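Side-chain contacts in erythrocyte membrane protein 1 (Plasmodium falciparum, PDB 2XU0), which probably binds host-cell surface receptors as a malaria adhesin, this chain being its N-terminal segment and first Duffy-binding-like domain, a rosetting domain: residues A[32-37]-A[256-261]; A[46-51]-A[250-255]; A[156-161]-A[262-267]; A[190-195]-A[267-272]; A[277-280]-A[286-289]. The protein carries 10 engineered substitutions. All coordinates share one frame; numbering follows the deposited sequence. Where two conformers were deposited one is given.

From the N terminus, contact 1 opens on helix 22-39 and contact 2 in the loop that follows. Both belong to the N-terminal segment and both end on helix 249-268, contact 2 closing first, at 250-255, and so nested inside the loop closed by contact 1. Contact 3 opens on helix 154-175 and contact 4 on helix 186-204. Each ends farther along the chain, contact 3 on helix 249-268 and contact 4 running on to residue 272, so both cross contacts 1 and 2, and each other. The four thus fasten the N-terminal segment and two Duffy-binding-like helices to a single helix. Contact 5 follows in series as a short hairpin, and its Tyr278 packs against Thr190 and Ala193 of contact 4.

Contact 1: residues A[32-37]-A[256-261]; sequences KIYNQE and WWTINR
The guanidinium of Arg261 has the CD2 edge carbon of Tyr34 over one face, 4.1 Å above its plane and offset toward the rim. The two planes are 43° apart, so the groups are tilted together, not stacked flat. The closest approach is between Tyr34 CE2 and Arg261 NH1, 3.6 Å. At the tyrosine ring NH1 arrives obliquely, and Thr258 CG2 touches the same CE2 more loosely at 4.4 Å. Tyr308 meets the Tyr34 ring edge-to-face. The contact sets helix 22-39 of the N-terminal segment against helix 249-268 of the Duffy-binding-like domain without any direct hydrogen bond between 32-37 and 256-261. A water links them instead, accepting from Arg261 NH1 at 2.9 Å and lying 3.1 Å from Tyr34 OH. The arginine chain bends at chi3 to bring NH1 to the tyrosine, while NE forms a salt bridge with Asp307 and NH2 donates to Thr304 O, so that bonds at all three nitrogens fix the rotation of the group. Nearer the backbone, Arg261 sends CG between its N and carbonyl carbon (chi1 70°), and its CB lies 3.7 Å above the plane of the Trp257 ring.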
# COMPACT_ATOMS: atom_id res chain seq x y z
N LYS A 32 -6.17 10.56 -15.52
CA LYS A 32 -7.27 10.62 -16.49
C LYS A 32 -8.62 10.65 -15.78
O LYS A 32 -9.44 11.49 -16.11
CB LYS A 32 -7.20 9.47 -17.49
CG LYS A 32 -5.97 9.47 -18.38
CD LYS A 32 -6.26 8.68 -19.66
CE LYS A 32 -5.09 8.70 -20.62
NZ LYS A 32 -4.01 7.75 -20.22
N ILE A 33 -8.80 9.78 -14.75
CA ILE A 33 -10.04 9.74 -13.96
C ILE A 33 -10.30 11.10 -13.26
O ILE A 33 -11.42 11.62 -13.31
CB ILE A 33 -10.05 8.55 -12.97
CG1 ILE A 33 -9.81 7.19 -13.67
CG2 ILE A 33 -11.30 8.54 -12.07
CD1 ILE A 33 -10.75 6.84 -14.93
N TYR A 34 -9.27 11.65 -12.62
CA TYR A 34 -9.35 12.93 -11.92
C TYR A 34 -9.74 14.03 -12.92
O TYR A 34 -10.62 14.83 -12.61
CB TYR A 34 -8.02 13.25 -11.20
CG TYR A 34 -7.96 14.65 -10.61
CD1 TYR A 34 -7.29 15.67 -11.27
CD2 TYR A 34 -8.66 14.97 -9.45
CE1 TYR A 34 -7.26 16.97 -10.75
CE2 TYR A 34 -8.66 16.26 -8.93
CZ TYR A 34 -7.95 17.26 -9.59
OH TYR A 34 -7.93 18.54 -9.08
N ASN A 35 -9.09 14.05 -14.09
CA ASN A 35 -9.36 15.01 -15.17
C ASN A 35 -10.81 14.96 -15.66
O ASN A 35 -11.42 16.01 -15.81
CB ASN A 35 -8.41 14.81 -16.34
CG ASN A 35 -7.04 15.36 -16.10
OD1 ASN A 35 -6.82 16.19 -15.22
ND2 ASN A 35 -6.06 14.90 -16.87
N GLN A 36 -11.37 13.75 -15.85
CA GLN A 36 -12.78 13.59 -16.26
C GLN A 36 -13.70 14.18 -15.21
O GLN A 36 -14.67 14.85 -15.55
CB GLN A 36 -13.15 12.11 -16.46
CG GLN A 36 -12.69 11.51 -17.78
CD GLN A 36 -12.63 9.99 -17.74
OE1 GLN A 36 -11.64 9.38 -18.15
NE2 GLN A 36 -13.67 9.33 -17.23
N GLU A 37 -13.39 13.93 -13.93
CA GLU A 37 -14.17 14.36 -12.79
C GLU A 37 -14.21 15.86 -12.55
O GLU A 37 -15.19 16.37 -12.02
CB GLU A 37 -13.68 13.63 -11.54
CG GLU A 37 -14.28 12.23 -11.41
CD GLU A 37 -15.80 12.14 -11.39
OE1 GLU A 37 -16.43 12.85 -10.57
OE2 GLU A 37 -16.36 11.38 -12.20
N TRP A 256 -17.20 16.53 -2.34
CA TRP A 256 -16.59 17.09 -1.15
C TRP A 256 -15.10 16.72 -1.14
O TRP A 256 -14.27 17.59 -0.92
CB TRP A 256 -17.29 16.61 0.13
CG TRP A 256 -16.85 17.39 1.34
CD1 TRP A 256 -17.38 18.56 1.79
CD2 TRP A 256 -15.71 17.11 2.17
NE1 TRP A 256 -16.68 19.00 2.89
CE2 TRP A 256 -15.65 18.14 3.14
CE3 TRP A 256 -14.74 16.10 2.19
CZ2 TRP A 256 -14.65 18.17 4.13
CZ3 TRP A 256 -13.77 16.12 3.18
CH2 TRP A 256 -13.72 17.16 4.13
N TRP A 257 -14.77 15.43 -1.41
CA TRP A 257 -13.38 14.99 -1.41
C TRP A 257 -12.57 15.77 -2.43
O TRP A 257 -11.55 16.37 -2.10
CB TRP A 257 -13.25 13.47 -1.66
CG TRP A 257 -11.81 13.04 -1.72
CD1 TRP A 257 -11.07 12.83 -2.85
CD2 TRP A 257 -10.88 13.05 -0.62
NE1 TRP A 257 -9.76 12.56 -2.51
CE2 TRP A 257 -9.60 12.76 -1.16
CE3 TRP A 257 -11.01 13.24 0.77
CZ2 TRP A 257 -8.48 12.58 -0.35
CZ3 TRP A 257 -9.89 13.06 1.57
CH2 TRP A 257 -8.64 12.75 1.02
N THR A 258 -13.04 15.75 -3.68
CA THR A 258 -12.41 16.42 -4.80
C THR A 258 -12.14 17.89 -4.51
O THR A 258 -11.06 18.37 -4.83
CB THR A 258 -13.25 16.20 -6.05
OG1 THR A 258 -13.31 14.79 -6.27
CG2 THR A 258 -12.67 16.89 -7.28
N ILE A 259 -13.11 18.57 -3.87
CA ILE A 259 -13.02 19.98 -3.55
C ILE A 259 -12.00 20.28 -2.46
O ILE A 259 -11.25 21.24 -2.57
CB ILE A 259 -14.42 20.59 -3.30
CG1 ILE A 259 -15.19 20.76 -4.64
CG2 ILE A 259 -14.34 21.94 -2.56
CD1 ILE A 259 -16.75 20.62 -4.50
N ASN A 260 -11.94 19.42 -1.43
CA ASN A 260 -11.06 19.66 -0.29
C ASN A 260 -9.77 18.89 -0.28
O ASN A 260 -8.98 19.07 0.64
CB ASN A 260 -11.83 19.45 1.01
CG ASN A 260 -12.97 20.42 1.18
OD1 ASN A 260 -12.77 21.57 1.57
ND2 ASN A 260 -14.16 20.03 0.79
N ARG A 261 -9.54 18.01 -1.28
CA ARG A 261 -8.35 17.14 -1.30
C ARG A 261 -7.02 17.86 -1.19
O ARG A 261 -6.10 17.33 -0.58
CB ARG A 261 -8.37 16.15 -2.49
CG ARG A 261 -8.18 16.81 -3.86
CD ARG A 261 -8.39 15.83 -5.00
NE ARG A 261 -7.31 14.84 -5.11
CZ ARG A 261 -6.20 15.00 -5.81
NH1 ARG A 261 -5.98 16.13 -6.47
NH2 ARG A 261 -5.31 14.02 -5.88
O HOH W 1 -6.84 18.88 -6.21
O HOH W 2 -15.81 14.75 -7.84

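Contact 2: residues A[46-51]-A[250-255]; sequences QQLKGT and AKLRED. Engineered in segment 250-255: Ala250 (natural residue Ser).
The loop that follows helix 22-39 in the N-terminal segment packs on helix 249-268 through Leu48, whose two methyls meet Leu252 and Asp255 one helical turn apart. CD2 of Leu48 lies 3.7 Å from CD1 of Leu252, an apolar contact between branch ends. CD1 of Leu48 points to the other residue and touches CB of Asp255 at 3.8 Å, with the backbone O of Leu252 nearby at 4.0 Å. Leu48 holds CG beside its backbone N (chi1 -66°), which carries both methyls toward the helix. Leu252 brings its CD1 to the loop although its CB does not point there. Around this junction of N-terminal segment and Duffy-binding-like domain, Leu48 also packs on Trp256, Ile259, Ile228 and Tyr240, and so is buried on several sides. The backbone of the loop is gripped too: Asn260 donates from ND2 to Leu48 O and accepts at OD1 from Gly50 N. Asp255 offers Leu48 its CB, while OD2 is hydrogen-bonded to Tyr240 OH and OD1 to a glycerol that probably comes from the crystallisation liquor.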
# COMPACT_ATOMS: atom_id res chain seq x y z
N GLN A 46 -18.37 25.97 -3.92
CA GLN A 46 -18.10 26.81 -2.75
C GLN A 46 -18.90 26.43 -1.50
O GLN A 46 -18.44 26.72 -0.40
CB GLN A 46 -18.20 28.32 -3.07
CG GLN A 46 -17.77 28.74 -4.50
CD GLN A 46 -18.72 28.33 -5.62
OE1 GLN A 46 -19.89 27.97 -5.41
NE2 GLN A 46 -18.22 28.33 -6.85
N GLN A 47 -20.05 25.75 -1.67
CA GLN A 47 -20.90 25.30 -0.55
C GLN A 47 -20.31 24.06 0.14
O GLN A 47 -20.69 23.73 1.27
CB GLN A 47 -22.34 24.99 -1.04
CG GLN A 47 -23.28 26.19 -1.05
CD GLN A 47 -23.11 27.02 -2.29
OE1 GLN A 47 -22.27 27.92 -2.37
NE2 GLN A 47 -23.91 26.72 -3.31
N LEU A 48 -19.41 23.35 -0.57
CA LEU A 48 -18.73 22.14 -0.11
C LEU A 48 -17.29 22.46 0.27
O LEU A 48 -16.64 21.66 0.94
CB LEU A 48 -18.75 21.06 -1.21
CG LEU A 48 -20.11 20.47 -1.62
CD1 LEU A 48 -19.90 19.33 -2.56
CD2 LEU A 48 -20.90 19.99 -0.41
N LYS A 49 -16.81 23.64 -0.15
CA LYS A 49 -15.47 24.11 0.16
C LYS A 49 -15.34 24.41 1.64
O LYS A 49 -16.17 25.12 2.21
CB LYS A 49 -15.11 25.34 -0.70
CG LYS A 49 -13.67 25.81 -0.55
CD LYS A 49 -12.77 25.31 -1.68
CE LYS A 49 -11.43 26.00 -1.70
NZ LYS A 49 -10.61 25.68 -0.50
N GLY A 50 -14.34 23.80 2.26
CA GLY A 50 -14.08 23.95 3.68
C GLY A 50 -13.07 25.04 3.98
O GLY A 50 -12.00 25.09 3.38
N THR A 51 -13.42 25.92 4.92
CA THR A 51 -12.57 27.02 5.36
C THR A 51 -12.41 26.95 6.88
O THR A 51 -13.40 26.97 7.61
CB THR A 51 -12.97 28.37 4.71
OG1 THR A 51 -11.90 29.30 4.82
CG2 THR A 51 -14.26 28.98 5.26
N ALA A 250 -23.58 9.72 -2.28
CA ALA A 250 -22.36 9.20 -2.90
C ALA A 250 -21.68 10.28 -3.76
O ALA A 250 -20.47 10.47 -3.64
CB ALA A 250 -22.68 7.97 -3.74
N LYS A 251 -22.46 11.04 -4.55
CA LYS A 251 -21.97 12.11 -5.40
C LYS A 251 -21.51 13.30 -4.54
O LYS A 251 -20.47 13.90 -4.79
CB LYS A 251 -23.04 12.53 -6.41
CG LYS A 251 -22.55 13.55 -7.41
CD LYS A 251 -23.71 14.14 -8.22
CE LYS A 251 -23.29 15.31 -9.09
NZ LYS A 251 -22.17 14.95 -10.01
N LEU A 252 -22.29 13.61 -3.50
CA LEU A 252 -22.00 14.67 -2.55
C LEU A 252 -20.66 14.45 -1.83
O LEU A 252 -19.89 15.40 -1.66
CB LEU A 252 -23.16 14.79 -1.55
CG LEU A 252 -23.08 15.93 -0.53
CD1 LEU A 252 -23.34 17.28 -1.20
CD2 LEU A 252 -24.08 15.71 0.59
N ARG A 253 -20.39 13.20 -1.39
CA ARG A 253 -19.14 12.88 -0.70
C ARG A 253 -17.94 12.89 -1.64
O ARG A 253 -16.86 13.32 -1.24
CB ARG A 253 -19.23 11.53 0.01
CG ARG A 253 -20.23 11.48 1.13
CD ARG A 253 -19.63 10.56 2.16
NE ARG A 253 -20.49 9.45 2.47
CZ ARG A 253 -20.15 8.44 3.25
NH1 ARG A 253 -18.94 8.38 3.80
NH2 ARG A 253 -21.02 7.47 3.49
N GLU A 254 -18.13 12.43 -2.91
CA GLU A 254 -17.12 12.42 -3.98
C GLU A 254 -16.63 13.83 -4.27
O GLU A 254 -15.43 14.03 -4.48
CB GLU A 254 -17.77 11.93 -5.30
CG GLU A 254 -17.81 10.44 -5.47
CD GLU A 254 -18.63 9.94 -6.64
OE1 GLU A 254 -18.87 8.71 -6.70
OE2 GLU A 254 -19.05 10.77 -7.49
N ASP A 255 -17.60 14.78 -4.43
CA ASP A 255 -17.31 16.18 -4.75
C ASP A 255 -16.72 16.86 -3.55
O ASP A 255 -15.76 17.61 -3.70
CB ASP A 255 -18.58 16.90 -5.22
CG ASP A 255 -18.99 16.46 -6.60
OD1 ASP A 255 -18.29 15.58 -7.19
OD2 ASP A 255 -19.96 17.02 -7.14

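Contact 3: residues A[156-161]-A[262-267]; sequences DLLGNV and EQIWKA
Leu158 reaches from helix 154-175 to Ile264 and Gln263 of helix 249-268. Its CB points at the partner helix, and a chi1 of -178° carries CG farther out in that direction; the contacts themselves are made by the two methyls. CD1 comes to the isoleucine, 4.0 Å from Ile264 CG1 and 4.1 Å from Ile264 CD1. CD2 turns instead to the flat amide of Gln263, where OE1 is nearest at 3.3 Å and NE2 follows at 3.5 Å. The two side chains meet at about a right angle, the leucine methyl coming obliquely onto the amide of an extended glutamine, on the side of OE1 and NE2. That amide is held in place from the N-terminal segment: NE2 donates to Gly50 O, a bond that ties the loop of contact 2 to this interface.

One turn on from Leu158, Val161 adds to the apolar patch. Its CG1 lies 3.8 Å from Ile264 CG1, with Ile264 CD1 close behind at 3.9 Å. CG1 and CD1 of Ile264 are thus touched by both Leu158 and Val161, and Leu162 of helix 154-175 and Trp257 of its own helix also meet this side chain. Beyond the segments, Leu158 packs on Trp256 and Asn260. The helix axes approach to 10.5 Å and run in the same general direction, 29° apart, a pairing of buried helices such as builds the largely helical core of a Duffy-binding-like domain.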
# COMPACT_ATOMS: atom_id res chain seq x y z
N ASP A 156 -16.90 22.13 9.39
CA ASP A 156 -16.75 21.32 10.60
C ASP A 156 -16.12 19.98 10.27
O ASP A 156 -15.27 19.51 11.01
CB ASP A 156 -18.09 21.10 11.33
CG ASP A 156 -18.79 22.36 11.83
OD1 ASP A 156 -18.08 23.33 12.17
OD2 ASP A 156 -20.03 22.37 11.88
N LEU A 157 -16.53 19.37 9.15
CA LEU A 157 -15.99 18.08 8.69
C LEU A 157 -14.53 18.23 8.27
O LEU A 157 -13.69 17.44 8.72
CB LEU A 157 -16.83 17.55 7.52
CG LEU A 157 -16.36 16.22 6.91
CD1 LEU A 157 -16.48 15.08 7.91
CD2 LEU A 157 -17.12 15.92 5.64
N LEU A 158 -14.21 19.26 7.47
CA LEU A 158 -12.83 19.50 7.04
C LEU A 158 -11.90 19.57 8.22
O LEU A 158 -10.85 18.91 8.19
CB LEU A 158 -12.70 20.77 6.15
CG LEU A 158 -11.27 21.04 5.64
CD1 LEU A 158 -10.86 20.07 4.57
CD2 LEU A 158 -11.11 22.44 5.19
N GLY A 159 -12.31 20.29 9.27
CA GLY A 159 -11.55 20.44 10.51
C GLY A 159 -11.12 19.09 11.05
O GLY A 159 -9.92 18.85 11.19
N ASN A 160 -12.08 18.18 11.25
CA ASN A 160 -11.83 16.81 11.71
C ASN A 160 -10.90 16.01 10.79
O ASN A 160 -9.97 15.37 11.27
CB ASN A 160 -13.16 16.06 11.90
CG ASN A 160 -13.96 16.61 13.05
OD1 ASN A 160 -14.85 17.45 12.88
ND2 ASN A 160 -13.62 16.19 14.26
N VAL A 161 -11.14 16.08 9.46
CA VAL A 161 -10.34 15.38 8.45
C VAL A 161 -8.90 15.89 8.41
O VAL A 161 -7.98 15.10 8.27
CB VAL A 161 -11.05 15.33 7.06
CG1 VAL A 161 -10.17 14.62 6.01
CG2 VAL A 161 -12.41 14.63 7.17
N GLU A 262 -6.93 19.08 -1.75
CA GLU A 262 -5.71 19.87 -1.73
C GLU A 262 -5.28 20.26 -0.31
O GLU A 262 -4.12 20.05 0.01
CB GLU A 262 -5.85 21.10 -2.63
CG GLU A 262 -4.58 21.91 -2.69
CD GLU A 262 -4.72 23.21 -3.45
OE1 GLU A 262 -4.42 24.27 -2.87
OE2 GLU A 262 -5.12 23.15 -4.64
N GLN A 263 -6.20 20.81 0.51
CA GLN A 263 -5.95 21.18 1.92
C GLN A 263 -5.67 19.92 2.74
O GLN A 263 -4.75 19.91 3.58
CB GLN A 263 -7.17 21.86 2.55
CG GLN A 263 -7.80 22.98 1.77
CD GLN A 263 -8.98 23.53 2.51
OE1 GLN A 263 -8.84 24.14 3.58
NE2 GLN A 263 -10.18 23.31 1.97
N ILE A 264 -6.43 18.84 2.48
CA ILE A 264 -6.22 17.56 3.15
C ILE A 264 -4.76 17.07 2.92
O ILE A 264 -4.08 16.69 3.88
CB ILE A 264 -7.32 16.51 2.78
CG1 ILE A 264 -8.69 16.94 3.41
CG2 ILE A 264 -6.92 15.07 3.27
CD1 ILE A 264 -10.03 16.57 2.58
N TRP A 265 -4.27 17.16 1.66
CA TRP A 265 -2.88 16.76 1.33
C TRP A 265 -1.89 17.64 2.10
O TRP A 265 -0.84 17.14 2.51
CB TRP A 265 -2.60 16.88 -0.17
CG TRP A 265 -1.18 16.49 -0.55
CD1 TRP A 265 -0.15 17.33 -0.85
CD2 TRP A 265 -0.63 15.16 -0.56
NE1 TRP A 265 1.01 16.61 -1.01
CE2 TRP A 265 0.73 15.28 -0.89
CE3 TRP A 265 -1.17 13.88 -0.34
CZ2 TRP A 265 1.57 14.16 -0.98
CZ3 TRP A 265 -0.34 12.78 -0.43
CH2 TRP A 265 1.00 12.92 -0.78
N LYS A 266 -2.20 18.97 2.21
CA LYS A 266 -1.36 19.95 2.93
C LYS A 266 -1.27 19.53 4.40
O LYS A 266 -0.18 19.38 4.90
CB LYS A 266 -1.94 21.38 2.76
CG LYS A 266 -0.98 22.46 3.22
CD LYS A 266 -1.46 23.87 2.88
CE LYS A 266 -0.50 24.89 3.45
NZ LYS A 266 -0.99 26.29 3.28
N ALA A 267 -2.41 19.24 5.06
CA ALA A 267 -2.38 18.76 6.45
C ALA A 267 -1.58 17.44 6.59
O ALA A 267 -0.71 17.32 7.46
CB ALA A 267 -3.80 18.58 6.96

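Contact 4: residues A[190-195]-A[267-272]; sequences TSLARS and ALTCSA
Leu192 packs against Leu268, Thr269 and Ala272, one methyl meeting the last helical leucine, the other the turn that follows. CD2 lies 4.1 Å from CG of Leu268, and the two leucine side chains lie alongside each other, pointing opposite ways. CD1 reaches further along, to CG2 of Thr269 at 4.0 Å and CB of Ala272 at 4.1 Å. Leu268 answers with CD2, which rests 3.2 Å from the backbone O of Leu192. Beyond Leu268 the chain of the Duffy-binding-like domain passes through a type I beta turn from Thr269 to Ala272, closed by the bond from Ala272 N to Thr269 O at 2.8 Å. This turn places Thr269 CG2 and Ala272 CB on the same leucine methyl. In the next shell, Thr269 OG1 has Trp265 O as its main partner, with Lys266 O and His297 ND1 also within bonding distance; this holds the hydroxyl turned back to the helix, with CG2 toward Leu192. Lys294 NZ donates to the carbonyls of Cys270 and Ala272. Cys270, at the bend, packs on Cys76, its partner in a disulfide observed for this protein, while Ile172 of helix 154-175 adds to the apolar surroundings of Leu192.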
# COMPACT_ATOMS: atom_id res chain seq x y z
N THR A 190 5.46 8.36 -0.96
CA THR A 190 4.67 7.22 -1.52
C THR A 190 3.73 6.65 -0.43
O THR A 190 2.54 6.47 -0.70
CB THR A 190 5.62 6.13 -2.11
OG1 THR A 190 6.27 6.69 -3.25
CG2 THR A 190 4.87 4.86 -2.55
N SER A 191 4.25 6.41 0.81
CA SER A 191 3.41 5.87 1.89
C SER A 191 2.33 6.85 2.29
O SER A 191 1.20 6.43 2.53
CB SER A 191 4.24 5.42 3.08
OG SER A 191 5.05 4.33 2.67
N LEU A 192 2.66 8.17 2.30
CA LEU A 192 1.69 9.22 2.55
C LEU A 192 0.63 9.23 1.46
O LEU A 192 -0.54 9.44 1.76
CB LEU A 192 2.37 10.61 2.61
CG LEU A 192 3.22 10.93 3.86
CD1 LEU A 192 3.80 12.35 3.76
CD2 LEU A 192 2.41 10.80 5.12
N ALA A 193 1.02 9.05 0.19
CA ALA A 193 0.03 9.02 -0.93
C ALA A 193 -0.93 7.82 -0.75
O ALA A 193 -2.13 7.92 -1.03
CB ALA A 193 0.76 8.91 -2.24
N ARG A 194 -0.42 6.71 -0.19
CA ARG A 194 -1.24 5.53 0.06
C ARG A 194 -2.26 5.76 1.15
O ARG A 194 -3.39 5.32 1.01
CB ARG A 194 -0.38 4.31 0.36
CG ARG A 194 0.39 3.86 -0.85
CD ARG A 194 1.24 2.72 -0.41
NE ARG A 194 1.92 2.10 -1.53
CZ ARG A 194 3.15 1.64 -1.47
NH1 ARG A 194 3.85 1.75 -0.35
NH2 ARG A 194 3.71 1.07 -2.52
N SER A 195 -1.88 6.49 2.23
CA SER A 195 -2.78 6.84 3.32
C SER A 195 -3.77 7.88 2.87
O SER A 195 -4.94 7.81 3.23
CB SER A 195 -2.00 7.33 4.55
OG SER A 195 -1.50 6.20 5.23
N ALA A 267 -2.41 19.24 5.06
CA ALA A 267 -2.38 18.76 6.45
C ALA A 267 -1.58 17.44 6.59
O ALA A 267 -0.71 17.32 7.46
CB ALA A 267 -3.80 18.58 6.96
N LEU A 268 -1.83 16.47 5.69
CA LEU A 268 -1.14 15.19 5.71
C LEU A 268 0.37 15.31 5.67
O LEU A 268 1.07 14.48 6.26
CB LEU A 268 -1.67 14.27 4.57
CG LEU A 268 -1.06 12.84 4.47
CD1 LEU A 268 -1.47 11.94 5.67
CD2 LEU A 268 -1.48 12.17 3.17
N THR A 269 0.88 16.31 4.93
CA THR A 269 2.32 16.53 4.76
C THR A 269 2.92 17.56 5.76
O THR A 269 4.11 17.84 5.65
CB THR A 269 2.65 16.94 3.33
OG1 THR A 269 1.84 18.07 3.02
CG2 THR A 269 2.46 15.82 2.33
N CYS A 270 2.13 18.09 6.73
CA CYS A 270 2.60 19.04 7.78
C CYS A 270 3.98 18.64 8.35
O CYS A 270 4.88 19.48 8.45
CB CYS A 270 1.57 19.21 8.90
SG CYS A 270 0.12 20.20 8.48
N SER A 271 4.16 17.34 8.68
CA SER A 271 5.38 16.79 9.27
C SER A 271 6.29 16.10 8.29
O SER A 271 7.25 15.45 8.71
CB SER A 271 5.02 15.80 10.38
OG SER A 271 4.20 14.76 9.85
N ALA A 272 5.99 16.18 6.99
CA ALA A 272 6.80 15.48 6.00
C ALA A 272 8.21 16.06 5.99
O ALA A 272 8.34 17.28 6.15
CB ALA A 272 6.16 15.57 4.61

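Contact 5: residues A[277-280]-A[286-289]; sequences DYFR and TLHF
A chi1 of 48° sets the Arg280 side chain over its own backbone, and a bend at chi3 (-71°) then folds the guanidinium back over His288. The two planes end only 10° apart. CD2 of the imidazole lies over one face of the guanidinium, 3.5 Å from Arg280 NH2, and NH1 lies 3.6 Å from His288 CG. Beneath these side chains the residues form the antiparallel hydrogen-bonded pair of the hairpin 279-281/287-289: Arg280 N donates to His288 O at 3.0 Å, and His288 N donates to Arg280 O at 2.8 Å. Next to it stands the non-hydrogen-bonded pair of Phe279 and Phe289, side chains on the other face of the sheet. There Phe279 CD1 meets Phe289 CB at 3.9 Å, and the edge of the Phe279 ring has Leu287 CD1 near its plane at 4.3 Å. A CA-H...O contact from Phe289 CA to Tyr278 O, 3.1 Å, accompanies the pairing, which continues in backbone bonds of Tyr278 with Ser290. Helix 22-39 of the N-terminal segment packs on Arg280 through Arg23, Asn24, Glu27 and Ile31, and Asn28 OD1 accepts from NH2. With the guanidinium so anchored and its plane nearly parallel to the imidazole, its positive charge would tend to disfavour protonation of His288, though Glu27 nearby could offset this.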
# COMPACT_ATOMS: atom_id res chain seq x y z
N ASP A 277 10.29 14.27 -1.67
CA ASP A 277 9.39 14.72 -2.74
C ASP A 277 8.72 13.52 -3.39
O ASP A 277 9.29 12.43 -3.38
CB ASP A 277 10.15 15.56 -3.79
CG ASP A 277 10.52 16.93 -3.28
OD1 ASP A 277 9.65 17.83 -3.30
OD2 ASP A 277 11.64 17.07 -2.74
N TYR A 278 7.52 13.72 -3.94
CA TYR A 278 6.83 12.62 -4.62
C TYR A 278 7.30 12.55 -6.07
O TYR A 278 7.33 13.57 -6.76
CB TYR A 278 5.30 12.82 -4.59
CG TYR A 278 4.53 11.59 -5.03
CD1 TYR A 278 4.50 10.44 -4.24
CD2 TYR A 278 3.82 11.58 -6.22
CE1 TYR A 278 3.81 9.30 -4.65
CE2 TYR A 278 3.08 10.46 -6.61
CZ TYR A 278 3.08 9.32 -5.82
OH TYR A 278 2.45 8.17 -6.20
N PHE A 279 7.67 11.36 -6.53
CA PHE A 279 8.11 11.20 -7.90
C PHE A 279 7.25 10.17 -8.60
O PHE A 279 6.97 9.11 -8.03
CB PHE A 279 9.58 10.74 -7.97
CG PHE A 279 10.62 11.67 -7.41
CD1 PHE A 279 11.43 12.43 -8.25
CD2 PHE A 279 10.84 11.75 -6.03
CE1 PHE A 279 12.44 13.24 -7.72
CE2 PHE A 279 11.84 12.58 -5.51
CZ PHE A 279 12.63 13.33 -6.36
N ARG A 280 6.91 10.44 -9.86
CA ARG A 280 6.16 9.52 -10.71
C ARG A 280 6.54 9.76 -12.16
O ARG A 280 7.02 10.85 -12.48
CB ARG A 280 4.63 9.59 -10.49
CG ARG A 280 4.04 11.00 -10.48
CD ARG A 280 2.56 10.99 -10.74
NE ARG A 280 2.31 10.63 -12.13
CZ ARG A 280 2.11 11.51 -13.10
NH1 ARG A 280 2.05 12.81 -12.84
NH2 ARG A 280 1.94 11.09 -14.34
N THR A 286 8.74 10.47 -19.00
CA THR A 286 8.86 11.84 -18.48
C THR A 286 8.71 11.80 -16.96
O THR A 286 7.78 11.17 -16.46
CB THR A 286 7.85 12.78 -19.15
OG1 THR A 286 8.14 12.79 -20.55
CG2 THR A 286 7.91 14.20 -18.62
N LEU A 287 9.64 12.45 -16.23
CA LEU A 287 9.65 12.52 -14.77
C LEU A 287 8.76 13.66 -14.25
O LEU A 287 8.91 14.80 -14.70
CB LEU A 287 11.09 12.69 -14.29
CG LEU A 287 11.41 12.49 -12.81
CD1 LEU A 287 11.17 10.99 -12.34
CD2 LEU A 287 12.86 12.86 -12.55
N HIS A 288 7.81 13.34 -13.34
CA HIS A 288 6.92 14.29 -12.66
C HIS A 288 7.25 14.27 -11.16
O HIS A 288 7.61 13.21 -10.62
CB HIS A 288 5.46 13.99 -12.95
CG HIS A 288 5.14 13.94 -14.42
ND1 HIS A 288 5.07 15.09 -15.19
CD2 HIS A 288 4.87 12.87 -15.21
CE1 HIS A 288 4.75 14.69 -16.41
NE2 HIS A 288 4.62 13.36 -16.47
N PHE A 289 7.29 15.44 -10.53
CA PHE A 289 7.77 15.53 -9.15
C PHE A 289 7.29 16.75 -8.46
O PHE A 289 7.08 17.77 -9.11
CB PHE A 289 9.33 15.57 -9.14
CG PHE A 289 9.93 16.53 -10.16
CD1 PHE A 289 10.34 17.81 -9.78
CD2 PHE A 289 10.07 16.16 -11.50
CE1 PHE A 289 10.89 18.69 -10.71
CE2 PHE A 289 10.59 17.06 -12.44
CZ PHE A 289 11.00 18.31 -12.04